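PDB 5VG0: chitinase, which binds copper in a histidine brace as the lytic polysaccharide monooxygenase domain of a larger, probably chitin-degrading, enzyme. Local coordinates for residues T5-R10 / N135-V140. Sequence-based numbering, arbitrary orientation. Where two conformers were deposited one is given.
Sequences TDPPSR and NCMDVV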
loop_
_atom_site.group_PDB
_atom_site.type_symbol
_atom_site.label_atom_id
_atom_site.label_comp_id
_atom_site.label_asym_id
_atom_site.label_seq_id
_atom_site.Cartn_x
_atom_site.Cartn_y
_atom_site.Cartn_z
ATOM N N THR A 5 -7.034 -0.172 -2.541
ATOM C CA THR A 5 -8.376 0.152 -2.090
ATOM C C THR A 5 -9.017 -0.943 -1.245
ATOM O O THR A 5 -9.938 -0.645 -0.489
ATOM C CB THR A 5 -9.277 0.462 -3.281
ATOM O OG1 THR A 5 -9.343 -0.688 -4.114
ATOM C CG2 THR A 5 -8.750 1.642 -4.097
ATOM N N ASP A 6 -8.575 -2.191 -1.352
ATOM C CA ASP A 6 -9.188 -3.289 -0.626
ATOM C C ASP A 6 -8.150 -4.398 -0.433
ATOM O O ASP A 6 -7.555 -4.851 -1.383
ATOM C CB ASP A 6 -10.385 -3.828 -1.386
ATOM C CG ASP A 6 -11.137 -4.862 -0.593
ATOM O OD1 ASP A 6 -11.418 -4.598 0.589
ATOM O OD2 ASP A 6 -11.435 -5.936 -1.147
ATOM N N PRO A 7 -7.887 -4.810 0.820
ATOM C CA PRO A 7 -8.286 -4.139 2.055
ATOM C C PRO A 7 -7.736 -2.719 2.024
ATOM O O PRO A 7 -6.678 -2.475 1.455
ATOM C CB PRO A 7 -7.624 -4.978 3.154
ATOM C CG PRO A 7 -6.602 -5.771 2.521
ATOM C CD PRO A 7 -6.903 -5.880 1.067
ATOM N N PRO A 8 -8.441 -1.765 2.618
ATOM C CA PRO A 8 -8.035 -0.368 2.427
ATOM C C PRO A 8 -6.695 -0.054 3.059
ATOM O O PRO A 8 -6.424 -0.397 4.209
ATOM C CB PRO A 8 -9.161 0.429 3.091
ATOM C CG PRO A 8 -9.840 -0.516 3.969
ATOM C CD PRO A 8 -9.719 -1.860 3.344
ATOM N N SER A 9 -5.865 0.654 2.301
ATOM C CA SER A 9 -4.633 1.209 2.817
ATOM C C SER A 9 -4.914 2.388 3.752
ATOM O O SER A 9 -6.003 2.964 3.783
ATOM C CB SER A 9 -3.754 1.667 1.660
ATOM O OG SER A 9 -4.438 2.630 0.871
ATOM N N ARG A 10 -3.876 2.785 4.488
ATOM C CA ARG A 10 -3.981 3.958 5.346
ATOM C C ARG A 10 -4.422 5.181 4.546
ATOM O O ARG A 10 -5.315 5.917 4.977
ATOM C CB ARG A 10 -2.665 4.193 6.098
ATOM C CG ARG A 10 -2.379 3.124 7.145
ATOM C CD ARG A 10 -1.162 3.450 7.973
ATOM N NE ARG A 10 -0.947 2.408 8.965
ATOM C CZ ARG A 10 0.006 2.403 9.875
ATOM N NH1 ARG A 10 0.876 3.384 9.953
ATOM N NH2 ARG A 10 0.055 1.387 10.713
ATOM N N ASN A 135 2.163 1.688 0.201
ATOM C CA ASN A 135 0.826 1.517 0.760
ATOM C C ASN A 135 0.864 0.546 1.931
ATOM O O ASN A 135 1.160 -0.638 1.735
ATOM C CB ASN A 135 -0.157 0.939 -0.266
ATOM C CG ASN A 135 -0.666 1.969 -1.287
ATOM O OD1 ASN A 135 -1.827 2.327 -1.257
ATOM N ND2 ASN A 135 0.199 2.447 -2.153
ATOM N N CYS A 136 0.518 1.014 3.125
ATOM C CA CYS A 136 0.352 0.142 4.281
ATOM C C CYS A 136 -1.109 -0.202 4.505
ATOM O O CYS A 136 -1.975 0.669 4.431
ATOM C CB CYS A 136 0.883 0.824 5.530
ATOM S SG CYS A 136 2.651 0.684 5.642
ATOM N N MET A 137 -1.353 -1.455 4.864
ATOM C CA MET A 137 -2.680 -1.967 5.191
ATOM C C MET A 137 -2.597 -2.622 6.563
ATOM O O MET A 137 -1.816 -3.558 6.762
ATOM C CB MET A 137 -3.155 -3.017 4.180
ATOM C CG MET A 137 -3.570 -2.514 2.806
ATOM S SD MET A 137 -2.316 -1.716 1.783
ATOM C CE MET A 137 -1.193 -3.080 1.551
ATOM N N ASP A 138 -3.401 -2.153 7.489
ATOM C CA ASP A 138 -3.490 -2.731 8.828
ATOM C C ASP A 138 -4.583 -3.782 8.829
ATOM O O ASP A 138 -5.739 -3.476 8.527
ATOM C CB ASP A 138 -3.774 -1.640 9.852
ATOM C CG ASP A 138 -2.673 -0.616 9.875
ATOM O OD1 ASP A 138 -1.534 -0.989 10.221
ATOM O OD2 ASP A 138 -2.940 0.548 9.535
ATOM N N VAL A 139 -4.212 -5.016 9.165
ATOM C CA VAL A 139 -5.115 -6.143 9.037
ATOM C C VAL A 139 -5.076 -6.986 10.296
ATOM O O VAL A 139 -4.115 -6.972 11.063
ATOM C CB VAL A 139 -4.781 -7.011 7.799
ATOM C CG1 VAL A 139 -4.956 -6.199 6.532
ATOM C CG2 VAL A 139 -3.371 -7.615 7.883
ATOM N N VAL A 140 -6.155 -7.725 10.506
ATOM C CA VAL A 140 -6.211 -8.773 11.510
ATOM C C VAL A 140 -6.577 -10.042 10.764
ATOM O O VAL A 140 -7.651 -10.123 10.158
ATOM C CB VAL A 140 -7.230 -8.482 12.626
ATOM C CG1 VAL A 140 -7.197 -9.608 13.654
ATOM C CG2 VAL A 140 -6.952 -7.144 13.274
HETATM O O HOH W 1 -5.066 -0.033 6.573
HETATM O O HOH W 2 -6.920 -2.644 5.944
#
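Arg10 takes hold of strand 131-141 with both its backbone and its guanidinium, at two points, Cys136 and Asp138, two residues apart on the strand. The amide N of Arg10 donates to Cys136 O (2.8 Å). The side chain, extended from CG to NE, then crosses that of Asp138 at about a right angle and offers it one side of the guanidinium. Arg10 NE meets Asp138 OD2 at 2.8 Å and Arg10 NH2 meets Asp138 OD1 at 2.9 Å, each on the syn lone pair, in a side-on bidentate salt bridge whose two planes are turned 33° apart. Leu52 O and Asn55 OD1 take further guanidinium N-H groups, Trp59 adds a cation-pi contact, and Thr119 OG1 also bonds Asp138 OD1.

Before this grip, the chain leaves strand 2-6 through a cis peptide bond at Pro7. Pro7 CG rests near Val139 CG1 (4.4 Å), while Met137, bent at chi2 (63°), brings its SD to 3.7 Å from Ser9 CB. Ser9 N-caps helix 10-15: with chi1 58°, OG lies between its own N and carbonyl carbon and reaches Ala12 N as well as Val4 O. Between the two segments, one water donates to Pro8 O and accepts from Asp138 N, both at 2.8 Å.

The contact thus illustrates how a turn leaving one sheet of an LPMO beta-sandwich is fastened to the other. With both carboxylate oxygens engaged and the guanidinium bonded on several sides, the ion pair is probably kept charged and its rotation restricted, tying the helix start to the strand.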